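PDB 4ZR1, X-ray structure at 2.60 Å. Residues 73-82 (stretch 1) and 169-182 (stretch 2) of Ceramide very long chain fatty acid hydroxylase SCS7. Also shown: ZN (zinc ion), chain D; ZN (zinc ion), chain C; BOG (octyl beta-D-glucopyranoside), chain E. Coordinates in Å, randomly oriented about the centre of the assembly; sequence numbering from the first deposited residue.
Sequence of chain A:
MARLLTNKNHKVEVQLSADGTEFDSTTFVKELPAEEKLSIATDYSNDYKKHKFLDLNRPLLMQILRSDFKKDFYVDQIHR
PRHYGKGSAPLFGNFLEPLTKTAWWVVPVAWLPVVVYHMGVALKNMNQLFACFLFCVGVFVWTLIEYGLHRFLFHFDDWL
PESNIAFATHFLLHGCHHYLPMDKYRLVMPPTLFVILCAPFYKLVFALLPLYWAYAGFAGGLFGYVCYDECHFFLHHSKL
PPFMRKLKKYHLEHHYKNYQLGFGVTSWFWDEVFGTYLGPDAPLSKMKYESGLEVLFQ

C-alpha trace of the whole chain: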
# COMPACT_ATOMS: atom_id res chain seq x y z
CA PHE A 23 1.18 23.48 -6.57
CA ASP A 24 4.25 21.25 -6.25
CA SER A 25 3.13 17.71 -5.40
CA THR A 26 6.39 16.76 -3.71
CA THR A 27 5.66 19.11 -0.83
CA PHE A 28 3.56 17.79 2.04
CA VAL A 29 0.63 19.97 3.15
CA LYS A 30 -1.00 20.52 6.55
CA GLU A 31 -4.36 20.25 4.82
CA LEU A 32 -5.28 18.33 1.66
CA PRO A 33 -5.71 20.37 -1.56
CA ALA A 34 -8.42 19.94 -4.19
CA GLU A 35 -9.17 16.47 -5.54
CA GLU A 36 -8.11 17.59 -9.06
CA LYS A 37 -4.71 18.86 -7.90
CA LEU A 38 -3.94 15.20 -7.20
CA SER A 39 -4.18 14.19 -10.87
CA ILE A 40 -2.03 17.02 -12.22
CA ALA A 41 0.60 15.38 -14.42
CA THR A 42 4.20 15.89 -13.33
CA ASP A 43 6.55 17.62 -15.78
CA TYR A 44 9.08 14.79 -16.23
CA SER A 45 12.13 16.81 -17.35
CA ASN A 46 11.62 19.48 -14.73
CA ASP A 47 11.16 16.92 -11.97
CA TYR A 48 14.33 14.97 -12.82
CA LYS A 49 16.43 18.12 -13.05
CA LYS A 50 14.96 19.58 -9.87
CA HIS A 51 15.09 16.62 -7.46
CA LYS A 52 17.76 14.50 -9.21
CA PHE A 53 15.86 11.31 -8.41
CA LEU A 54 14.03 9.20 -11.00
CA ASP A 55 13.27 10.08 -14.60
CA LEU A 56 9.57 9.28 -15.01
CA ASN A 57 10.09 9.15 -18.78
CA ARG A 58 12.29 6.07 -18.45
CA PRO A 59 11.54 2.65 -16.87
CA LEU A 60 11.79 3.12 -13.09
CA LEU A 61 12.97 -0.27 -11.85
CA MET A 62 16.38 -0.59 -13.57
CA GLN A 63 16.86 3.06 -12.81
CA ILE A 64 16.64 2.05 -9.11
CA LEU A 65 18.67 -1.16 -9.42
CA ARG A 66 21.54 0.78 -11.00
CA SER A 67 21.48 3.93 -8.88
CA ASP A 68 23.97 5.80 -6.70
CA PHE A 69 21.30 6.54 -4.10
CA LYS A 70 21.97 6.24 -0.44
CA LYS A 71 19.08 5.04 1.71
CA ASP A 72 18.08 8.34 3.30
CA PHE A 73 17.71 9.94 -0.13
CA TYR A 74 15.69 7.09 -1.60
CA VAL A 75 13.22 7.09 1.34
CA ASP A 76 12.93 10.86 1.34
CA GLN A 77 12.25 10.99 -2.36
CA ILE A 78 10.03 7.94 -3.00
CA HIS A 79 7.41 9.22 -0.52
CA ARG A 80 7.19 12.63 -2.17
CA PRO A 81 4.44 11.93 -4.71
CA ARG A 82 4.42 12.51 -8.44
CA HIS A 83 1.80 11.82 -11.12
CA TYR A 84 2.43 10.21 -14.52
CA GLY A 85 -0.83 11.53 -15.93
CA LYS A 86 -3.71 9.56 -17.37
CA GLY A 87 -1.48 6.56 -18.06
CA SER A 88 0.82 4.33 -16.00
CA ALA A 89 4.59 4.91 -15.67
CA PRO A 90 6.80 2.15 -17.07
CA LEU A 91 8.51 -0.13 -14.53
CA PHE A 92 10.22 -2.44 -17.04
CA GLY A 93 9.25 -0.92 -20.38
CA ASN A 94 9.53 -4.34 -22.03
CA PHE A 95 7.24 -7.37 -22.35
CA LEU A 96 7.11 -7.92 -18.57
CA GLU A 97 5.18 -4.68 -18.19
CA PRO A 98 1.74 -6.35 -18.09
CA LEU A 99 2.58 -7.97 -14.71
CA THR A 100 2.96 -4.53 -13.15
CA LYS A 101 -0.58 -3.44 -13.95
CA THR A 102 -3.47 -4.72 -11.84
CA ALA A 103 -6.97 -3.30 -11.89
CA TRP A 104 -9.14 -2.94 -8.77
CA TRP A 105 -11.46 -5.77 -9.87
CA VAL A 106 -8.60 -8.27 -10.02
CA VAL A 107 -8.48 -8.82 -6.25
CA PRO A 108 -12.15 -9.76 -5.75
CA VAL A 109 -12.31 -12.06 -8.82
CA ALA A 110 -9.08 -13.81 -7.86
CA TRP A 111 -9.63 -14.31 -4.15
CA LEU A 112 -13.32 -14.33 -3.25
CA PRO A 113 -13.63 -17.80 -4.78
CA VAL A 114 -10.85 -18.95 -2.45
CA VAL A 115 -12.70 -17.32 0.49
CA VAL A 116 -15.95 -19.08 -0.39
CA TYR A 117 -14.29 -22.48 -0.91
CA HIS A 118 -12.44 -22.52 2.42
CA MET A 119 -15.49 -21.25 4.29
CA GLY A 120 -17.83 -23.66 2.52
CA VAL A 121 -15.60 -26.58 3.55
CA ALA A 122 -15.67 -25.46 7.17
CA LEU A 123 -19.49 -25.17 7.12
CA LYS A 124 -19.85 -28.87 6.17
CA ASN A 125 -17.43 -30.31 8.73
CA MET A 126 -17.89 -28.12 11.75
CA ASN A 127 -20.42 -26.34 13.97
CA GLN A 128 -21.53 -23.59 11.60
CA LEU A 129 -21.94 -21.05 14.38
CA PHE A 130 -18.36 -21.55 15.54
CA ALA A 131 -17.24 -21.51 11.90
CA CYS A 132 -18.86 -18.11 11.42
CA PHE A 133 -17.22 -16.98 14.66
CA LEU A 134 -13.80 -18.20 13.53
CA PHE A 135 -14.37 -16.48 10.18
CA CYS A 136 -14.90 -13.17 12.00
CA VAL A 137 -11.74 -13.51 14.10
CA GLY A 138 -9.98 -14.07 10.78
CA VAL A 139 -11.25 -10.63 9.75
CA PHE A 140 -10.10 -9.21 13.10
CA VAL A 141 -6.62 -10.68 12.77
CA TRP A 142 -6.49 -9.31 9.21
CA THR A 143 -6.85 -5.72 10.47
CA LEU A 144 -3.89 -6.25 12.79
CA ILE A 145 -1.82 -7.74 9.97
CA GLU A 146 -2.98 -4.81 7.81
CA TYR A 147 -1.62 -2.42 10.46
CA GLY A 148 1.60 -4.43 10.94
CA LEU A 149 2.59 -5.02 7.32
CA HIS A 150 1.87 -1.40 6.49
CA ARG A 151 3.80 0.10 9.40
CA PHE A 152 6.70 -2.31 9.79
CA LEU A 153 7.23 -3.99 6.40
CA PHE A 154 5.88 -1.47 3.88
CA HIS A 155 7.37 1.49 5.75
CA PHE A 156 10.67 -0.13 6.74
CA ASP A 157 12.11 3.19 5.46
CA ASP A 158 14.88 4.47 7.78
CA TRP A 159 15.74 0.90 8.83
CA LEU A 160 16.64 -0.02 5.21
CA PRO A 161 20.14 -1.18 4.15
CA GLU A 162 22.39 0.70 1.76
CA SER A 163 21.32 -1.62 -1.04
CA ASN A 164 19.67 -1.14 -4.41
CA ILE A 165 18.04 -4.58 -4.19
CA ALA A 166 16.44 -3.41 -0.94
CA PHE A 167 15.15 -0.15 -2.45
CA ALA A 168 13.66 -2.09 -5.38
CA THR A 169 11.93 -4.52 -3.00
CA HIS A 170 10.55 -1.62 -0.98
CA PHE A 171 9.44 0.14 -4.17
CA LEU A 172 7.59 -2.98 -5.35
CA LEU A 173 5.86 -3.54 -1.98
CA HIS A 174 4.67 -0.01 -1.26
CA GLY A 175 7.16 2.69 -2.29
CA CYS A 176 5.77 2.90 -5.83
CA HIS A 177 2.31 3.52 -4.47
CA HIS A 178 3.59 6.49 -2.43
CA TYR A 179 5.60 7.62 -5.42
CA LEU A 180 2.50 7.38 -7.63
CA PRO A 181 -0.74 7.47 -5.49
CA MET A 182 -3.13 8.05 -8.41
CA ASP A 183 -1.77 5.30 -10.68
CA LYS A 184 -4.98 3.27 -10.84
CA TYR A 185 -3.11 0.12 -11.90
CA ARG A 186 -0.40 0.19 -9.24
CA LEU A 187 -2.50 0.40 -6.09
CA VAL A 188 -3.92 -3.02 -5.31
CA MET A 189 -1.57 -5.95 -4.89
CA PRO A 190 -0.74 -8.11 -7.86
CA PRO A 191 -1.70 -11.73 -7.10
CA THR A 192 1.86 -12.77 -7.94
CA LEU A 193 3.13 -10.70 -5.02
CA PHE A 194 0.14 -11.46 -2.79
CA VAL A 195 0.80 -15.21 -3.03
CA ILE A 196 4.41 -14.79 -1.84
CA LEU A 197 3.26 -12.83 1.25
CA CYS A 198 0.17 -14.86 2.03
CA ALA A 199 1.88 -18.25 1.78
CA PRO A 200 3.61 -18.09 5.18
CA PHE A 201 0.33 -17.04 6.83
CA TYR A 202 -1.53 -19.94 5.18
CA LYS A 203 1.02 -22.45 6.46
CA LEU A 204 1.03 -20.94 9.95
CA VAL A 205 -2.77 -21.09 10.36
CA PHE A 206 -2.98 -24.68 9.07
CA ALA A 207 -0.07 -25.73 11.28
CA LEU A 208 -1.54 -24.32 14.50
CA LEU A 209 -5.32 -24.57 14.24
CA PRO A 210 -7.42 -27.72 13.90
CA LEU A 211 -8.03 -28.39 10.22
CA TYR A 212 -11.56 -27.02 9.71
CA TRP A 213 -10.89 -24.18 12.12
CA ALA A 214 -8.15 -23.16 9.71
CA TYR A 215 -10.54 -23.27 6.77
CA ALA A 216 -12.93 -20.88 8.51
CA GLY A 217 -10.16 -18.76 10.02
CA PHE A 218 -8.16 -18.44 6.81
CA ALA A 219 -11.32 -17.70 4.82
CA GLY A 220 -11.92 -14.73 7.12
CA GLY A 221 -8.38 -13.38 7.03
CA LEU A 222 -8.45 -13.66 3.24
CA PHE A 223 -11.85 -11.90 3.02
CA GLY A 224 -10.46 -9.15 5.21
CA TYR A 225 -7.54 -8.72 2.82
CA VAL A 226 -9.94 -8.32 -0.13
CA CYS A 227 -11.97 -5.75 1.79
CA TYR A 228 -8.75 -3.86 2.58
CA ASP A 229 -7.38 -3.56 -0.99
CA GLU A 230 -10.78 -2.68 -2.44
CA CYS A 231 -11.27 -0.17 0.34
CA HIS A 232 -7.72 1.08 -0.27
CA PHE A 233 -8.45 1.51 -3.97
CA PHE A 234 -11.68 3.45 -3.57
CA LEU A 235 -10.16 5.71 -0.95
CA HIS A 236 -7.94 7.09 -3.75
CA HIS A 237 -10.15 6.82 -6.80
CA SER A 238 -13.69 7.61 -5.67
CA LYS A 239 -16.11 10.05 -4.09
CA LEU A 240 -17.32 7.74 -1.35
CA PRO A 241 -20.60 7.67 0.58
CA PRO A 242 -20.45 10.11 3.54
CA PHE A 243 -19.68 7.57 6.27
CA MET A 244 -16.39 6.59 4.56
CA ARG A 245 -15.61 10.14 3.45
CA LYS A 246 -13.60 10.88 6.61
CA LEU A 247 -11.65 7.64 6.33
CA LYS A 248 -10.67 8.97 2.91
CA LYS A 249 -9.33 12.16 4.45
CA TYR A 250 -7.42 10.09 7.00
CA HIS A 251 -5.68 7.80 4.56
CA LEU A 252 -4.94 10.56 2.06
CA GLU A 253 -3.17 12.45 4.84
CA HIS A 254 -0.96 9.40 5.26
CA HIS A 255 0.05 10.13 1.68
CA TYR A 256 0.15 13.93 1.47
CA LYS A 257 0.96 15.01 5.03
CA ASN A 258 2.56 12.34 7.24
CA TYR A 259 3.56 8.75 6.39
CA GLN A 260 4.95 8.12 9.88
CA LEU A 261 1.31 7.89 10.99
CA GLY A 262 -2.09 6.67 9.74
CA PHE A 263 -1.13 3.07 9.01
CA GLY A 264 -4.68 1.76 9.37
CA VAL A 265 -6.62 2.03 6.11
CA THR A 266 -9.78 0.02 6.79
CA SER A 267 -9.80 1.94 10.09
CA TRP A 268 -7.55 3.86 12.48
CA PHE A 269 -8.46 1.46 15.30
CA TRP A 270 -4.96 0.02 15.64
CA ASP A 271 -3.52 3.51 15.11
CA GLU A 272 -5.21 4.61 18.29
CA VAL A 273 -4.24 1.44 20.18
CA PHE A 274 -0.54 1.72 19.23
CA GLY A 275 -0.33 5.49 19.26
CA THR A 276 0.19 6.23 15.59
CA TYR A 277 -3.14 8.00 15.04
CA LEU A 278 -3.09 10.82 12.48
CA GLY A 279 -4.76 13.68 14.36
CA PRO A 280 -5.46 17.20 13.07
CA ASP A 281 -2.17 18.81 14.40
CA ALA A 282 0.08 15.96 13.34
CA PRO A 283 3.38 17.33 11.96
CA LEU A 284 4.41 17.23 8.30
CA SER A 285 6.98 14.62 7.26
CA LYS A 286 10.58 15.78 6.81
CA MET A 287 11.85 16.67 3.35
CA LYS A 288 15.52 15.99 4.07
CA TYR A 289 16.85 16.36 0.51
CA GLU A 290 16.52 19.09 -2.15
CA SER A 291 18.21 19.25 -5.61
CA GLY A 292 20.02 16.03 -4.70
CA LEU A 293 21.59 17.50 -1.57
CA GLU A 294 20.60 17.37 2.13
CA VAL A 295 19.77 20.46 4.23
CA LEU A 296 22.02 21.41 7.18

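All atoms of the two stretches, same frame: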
# COMPACT_ATOMS: atom_id res chain seq x y z
N PHE A 73 18.17 9.18 1.02
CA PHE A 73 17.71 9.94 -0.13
C PHE A 73 16.58 9.22 -0.84
O PHE A 73 15.58 9.83 -1.23
CB PHE A 73 18.87 10.19 -1.09
CG PHE A 73 18.47 10.92 -2.34
CD1 PHE A 73 17.99 12.22 -2.27
CD2 PHE A 73 18.59 10.31 -3.59
CE1 PHE A 73 17.63 12.90 -3.42
CE2 PHE A 73 18.23 10.98 -4.74
CZ PHE A 73 17.75 12.28 -4.66
N TYR A 74 16.74 7.91 -1.01
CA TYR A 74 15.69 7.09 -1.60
C TYR A 74 14.37 7.20 -0.81
O TYR A 74 13.31 7.38 -1.41
CB TYR A 74 16.12 5.63 -1.68
CG TYR A 74 14.96 4.72 -1.96
CD1 TYR A 74 14.45 4.59 -3.25
CD2 TYR A 74 14.35 4.02 -0.93
CE1 TYR A 74 13.37 3.77 -3.51
CE2 TYR A 74 13.26 3.20 -1.18
CZ TYR A 74 12.77 3.08 -2.47
OH TYR A 74 11.69 2.26 -2.70
N VAL A 75 14.44 7.07 0.52
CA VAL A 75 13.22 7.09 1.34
C VAL A 75 12.61 8.48 1.36
O VAL A 75 11.39 8.62 1.40
CB VAL A 75 13.47 6.62 2.81
CG1 VAL A 75 14.06 5.22 2.84
CG2 VAL A 75 14.36 7.57 3.57
N ASP A 76 13.44 9.51 1.32
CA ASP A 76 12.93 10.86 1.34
C ASP A 76 12.21 11.18 0.04
O ASP A 76 11.25 11.94 0.01
CB ASP A 76 14.05 11.86 1.58
CG ASP A 76 13.54 13.28 1.77
OD1 ASP A 76 13.49 14.04 0.78
OD2 ASP A 76 13.17 13.61 2.92
N GLN A 77 12.69 10.58 -1.04
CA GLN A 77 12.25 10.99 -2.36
C GLN A 77 11.07 10.16 -2.87
O GLN A 77 10.19 10.69 -3.55
CB GLN A 77 13.42 10.91 -3.33
CG GLN A 77 13.46 12.04 -4.33
CD GLN A 77 13.64 13.38 -3.70
OE1 GLN A 77 14.29 13.51 -2.66
NE2 GLN A 77 13.05 14.39 -4.31
N ILE A 78 11.07 8.87 -2.55
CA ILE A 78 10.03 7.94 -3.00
C ILE A 78 8.66 8.25 -2.39
O ILE A 78 7.63 7.91 -2.97
CB ILE A 78 10.40 6.47 -2.68
CG1 ILE A 78 9.63 5.51 -3.58
CG2 ILE A 78 10.14 6.15 -1.21
CD1 ILE A 78 10.01 5.58 -5.03
N HIS A 79 8.66 8.89 -1.21
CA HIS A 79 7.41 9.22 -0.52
C HIS A 79 6.95 10.64 -0.83
O HIS A 79 5.94 11.11 -0.31
CB HIS A 79 7.57 9.05 1.00
CG HIS A 79 7.88 7.65 1.42
ND1 HIS A 79 9.15 7.25 1.79
CD2 HIS A 79 7.09 6.55 1.53
CE1 HIS A 79 9.13 5.96 2.10
NE2 HIS A 79 7.90 5.51 1.95
N ARG A 80 7.67 11.35 -1.69
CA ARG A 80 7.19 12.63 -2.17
C ARG A 80 6.54 12.39 -3.53
O ARG A 80 7.23 12.09 -4.50
CB ARG A 80 8.32 13.65 -2.22
CG ARG A 80 8.93 13.89 -0.84
CD ARG A 80 10.06 14.89 -0.86
NE ARG A 80 9.62 16.19 -1.34
CZ ARG A 80 10.39 17.27 -1.36
NH1 ARG A 80 9.91 18.42 -1.82
NH2 ARG A 80 11.64 17.19 -0.93
N PRO A 81 5.20 12.47 -3.58
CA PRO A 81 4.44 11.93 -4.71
C PRO A 81 4.60 12.68 -6.03
O PRO A 81 4.79 13.89 -6.06
CB PRO A 81 2.99 12.00 -4.22
CG PRO A 81 2.99 13.06 -3.16
CD PRO A 81 4.32 12.96 -2.50
N ARG A 82 4.51 11.93 -7.12
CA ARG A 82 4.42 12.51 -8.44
C ARG A 82 3.17 11.95 -9.11
O ARG A 82 2.45 11.15 -8.51
CB ARG A 82 5.67 12.20 -9.28
CG ARG A 82 6.90 11.84 -8.47
CD ARG A 82 7.59 13.04 -7.85
NE ARG A 82 8.68 12.63 -6.97
CZ ARG A 82 9.86 13.23 -6.92
NH1 ARG A 82 10.80 12.79 -6.10
NH2 ARG A 82 10.10 14.26 -7.71
N THR A 169 12.89 -3.70 -3.74
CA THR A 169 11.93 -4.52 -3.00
C THR A 169 10.90 -3.64 -2.30
O THR A 169 9.70 -3.90 -2.35
CB THR A 169 12.62 -5.40 -1.95
OG1 THR A 169 13.65 -6.18 -2.57
CG2 THR A 169 11.61 -6.33 -1.27
N HIS A 170 11.40 -2.60 -1.64
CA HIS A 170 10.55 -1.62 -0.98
C HIS A 170 9.60 -0.97 -1.99
O HIS A 170 8.39 -0.93 -1.79
CB HIS A 170 11.42 -0.57 -0.30
CG HIS A 170 10.64 0.51 0.39
ND1 HIS A 170 10.12 1.59 -0.28
CD2 HIS A 170 10.30 0.66 1.69
CE1 HIS A 170 9.48 2.37 0.58
NE2 HIS A 170 9.57 1.83 1.78
N PHE A 171 10.18 -0.47 -3.07
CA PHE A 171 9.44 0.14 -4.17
C PHE A 171 8.30 -0.76 -4.65
O PHE A 171 7.17 -0.31 -4.78
CB PHE A 171 10.40 0.45 -5.32
CG PHE A 171 9.75 1.07 -6.51
CD1 PHE A 171 9.46 2.42 -6.52
CD2 PHE A 171 9.47 0.32 -7.64
CE1 PHE A 171 8.88 3.01 -7.64
CE2 PHE A 171 8.89 0.89 -8.76
CZ PHE A 171 8.59 2.24 -8.76
N LEU A 172 8.60 -2.03 -4.90
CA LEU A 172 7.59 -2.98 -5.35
C LEU A 172 6.50 -3.28 -4.32
O LEU A 172 5.37 -3.59 -4.68
CB LEU A 172 8.26 -4.30 -5.77
CG LEU A 172 9.04 -4.31 -7.09
CD1 LEU A 172 9.71 -5.66 -7.27
CD2 LEU A 172 8.14 -4.00 -8.29
N LEU A 173 6.83 -3.19 -3.03
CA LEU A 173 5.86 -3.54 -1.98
C LEU A 173 4.94 -2.38 -1.62
O LEU A 173 3.80 -2.61 -1.25
CB LEU A 173 6.57 -4.03 -0.72
CG LEU A 173 7.26 -5.39 -0.86
CD1 LEU A 173 7.78 -5.88 0.48
CD2 LEU A 173 6.31 -6.41 -1.48
N HIS A 174 5.44 -1.15 -1.73
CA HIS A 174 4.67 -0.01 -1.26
C HIS A 174 5.22 1.35 -1.72
O HIS A 174 4.46 2.31 -1.90
CB HIS A 174 4.58 -0.04 0.26
CG HIS A 174 3.50 0.83 0.82
ND1 HIS A 174 2.17 0.64 0.51
CD2 HIS A 174 3.55 1.89 1.65
CE1 HIS A 174 1.45 1.55 1.15
NE2 HIS A 174 2.26 2.32 1.84
N GLY A 175 6.53 1.45 -1.89
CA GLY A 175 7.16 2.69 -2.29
C GLY A 175 6.55 3.29 -3.55
O GLY A 175 6.27 4.49 -3.60
N CYS A 176 6.34 2.45 -4.56
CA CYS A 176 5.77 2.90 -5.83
C CYS A 176 4.41 3.56 -5.62
O CYS A 176 4.06 4.56 -6.27
CB CYS A 176 5.63 1.71 -6.79
SG CYS A 176 5.10 2.18 -8.45
N HIS A 177 3.64 3.01 -4.71
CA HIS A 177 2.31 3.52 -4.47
C HIS A 177 2.38 4.93 -3.85
O HIS A 177 1.57 5.80 -4.16
CB HIS A 177 1.52 2.56 -3.59
CG HIS A 177 0.18 3.08 -3.20
ND1 HIS A 177 -0.78 3.43 -4.12
CD2 HIS A 177 -0.34 3.36 -1.98
CE1 HIS A 177 -1.85 3.89 -3.49
NE2 HIS A 177 -1.60 3.85 -2.19
N HIS A 178 3.37 5.16 -2.98
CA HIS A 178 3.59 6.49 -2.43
C HIS A 178 4.18 7.42 -3.48
O HIS A 178 3.88 8.61 -3.52
CB HIS A 178 4.51 6.42 -1.21
CG HIS A 178 3.78 6.21 0.07
ND1 HIS A 178 3.57 7.22 0.99
CD2 HIS A 178 3.19 5.10 0.59
CE1 HIS A 178 2.89 6.74 2.02
NE2 HIS A 178 2.65 5.47 1.80
N TYR A 179 5.03 6.86 -4.33
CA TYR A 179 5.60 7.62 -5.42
C TYR A 179 4.50 8.01 -6.40
O TYR A 179 4.47 9.15 -6.86
CB TYR A 179 6.71 6.80 -6.09
CG TYR A 179 7.55 7.56 -7.08
CD1 TYR A 179 8.30 8.67 -6.69
CD2 TYR A 179 7.65 7.15 -8.40
CE1 TYR A 179 9.08 9.37 -7.60
CE2 TYR A 179 8.43 7.84 -9.32
CZ TYR A 179 9.14 8.94 -8.92
OH TYR A 179 9.92 9.62 -9.84
N LEU A 180 3.58 7.08 -6.69
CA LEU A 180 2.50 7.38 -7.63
C LEU A 180 1.09 6.96 -7.17
O LEU A 180 0.49 6.05 -7.74
CB LEU A 180 2.79 6.73 -8.98
CG LEU A 180 4.05 7.23 -9.70
CD1 LEU A 180 4.93 6.06 -10.08
CD2 LEU A 180 3.67 8.04 -10.92
N PRO A 181 0.55 7.69 -6.17
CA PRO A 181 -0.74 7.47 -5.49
C PRO A 181 -1.93 7.28 -6.43
O PRO A 181 -2.78 6.41 -6.21
CB PRO A 181 -0.92 8.75 -4.68
CG PRO A 181 0.43 9.34 -4.56
CD PRO A 181 1.15 8.98 -5.80
N MET A 182 -2.00 8.09 -7.48
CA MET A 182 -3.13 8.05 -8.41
C MET A 182 -2.90 7.19 -9.64
O MET A 182 -3.64 7.31 -10.61
CB MET A 182 -3.49 9.47 -8.85
CG MET A 182 -4.16 10.25 -7.76
SD MET A 182 -5.63 9.38 -7.19
CE MET A 182 -5.41 9.59 -5.42
ZN ZN D . 1.98 3.87 3.33
ZN ZN C . -2.85 4.67 -0.48
C1 BOG E . 2.42 -2.89 -5.42
O1 BOG E . 2.46 -3.11 -6.82
C2 BOG E . 1.52 -1.71 -5.14
O2 BOG E . 2.16 -0.57 -5.65
C3 BOG E . 1.36 -1.52 -3.65
O3 BOG E . 0.37 -0.57 -3.33
C4 BOG E . 1.07 -2.81 -2.95
O4 BOG E . 1.19 -2.57 -1.57
C5 BOG E . 2.09 -3.84 -3.37
O5 BOG E . 1.97 -4.05 -4.76
C6 BOG E . 1.81 -5.10 -2.56
O6 BOG E . 2.19 -6.28 -3.24
C1' BOG E . 3.75 -3.31 -7.36
C2' BOG E . 3.68 -3.51 -8.86
C3' BOG E . 4.89 -4.33 -9.28
C4' BOG E . 4.48 -5.60 -10.01
C5' BOG E . 5.44 -6.72 -9.68
C6' BOG E . 5.31 -7.83 -10.69
C7' BOG E . 6.13 -9.03 -10.27
C8' BOG E . 7.58 -8.77 -10.60

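Stretch 1 opens in a helix that begins earlier in the chain, and from His79 it runs as loop. Residues 169-179 also belong to a helix that begins earlier. The two axes approach to 9.9 Å, with 48° between their N-to-C directions. Beyond the first helix the chain runs close to the end of the second: the CA atoms of Pro81 and Tyr179 are 4.5 Å apart.

Two hydrogen bonds cross the interface. At one end, Tyr74 OH meets His170 ND1 at 3.0 Å; either atom could be the donor. His170 NE2 is satisfied elsewhere in the structure, so both ring nitrogens are engaged. Phe171 N also lies 3.1 Å from Tyr74 OH, but the angle is poor for a hydrogen bond. At the other end, Arg82 N donates to Tyr179 O at 2.8 Å, almost perfectly straight at 179°. The same carbonyl receives a CA-H...O contact from Pro81, with Pro81 CA to Tyr179 O at 3.5 Å.

Ile78 fills the space between these bonds. Its side chain is a knob among His170, Phe171, Gly175 and Tyr179. Ile78 CD1 reaches Phe171 CD1 at 3.5 Å and Tyr179 CB at 3.7 Å. Gly175 has no side chain here, and Ile78 CG1 comes within 3.5 Å of Gly175 O. Gly175 O already accepts Tyr179 N at 2.8 Å within the helix. Ile78 O is 3.1 Å from Tyr179 N, but the angle is poor and the pair is not a hydrogen bond.

His79 is fixed from its own stretch: His79 ND1 donates to Val75 O at 2.7 Å. Its ring then turns an edge toward the face of His178, with His79 CD2 3.6 Å from His178 ND1. His178 NE2 binds a zinc ion at 2.3 Å, and His174 NE2 binds the same ion at 2.2 Å. The two NE2 atoms of His174 and His178 are 3.2 Å apart because they share this metal, not a hydrogen bond. His177 NE2 binds the second zinc at 2.3 Å.

The Arg82 side chain lies along Tyr179, with Arg82 NE 3.3 Å from Tyr179 CE1. Arg82 NH1 makes a weak hydrogen bond to Gln77 O at 3.4 Å, and NH2 is satisfied elsewhere. Gln77 O also accepts Arg80 N at 3.2 Å. Nearby, Pro81 CB packs on Pro181 CG at 3.7 Å, an apolar contact beyond the helix end.

Leu173 O accepts a hydrogen bond from the detergent, with BOG O4 at 2.6 Å.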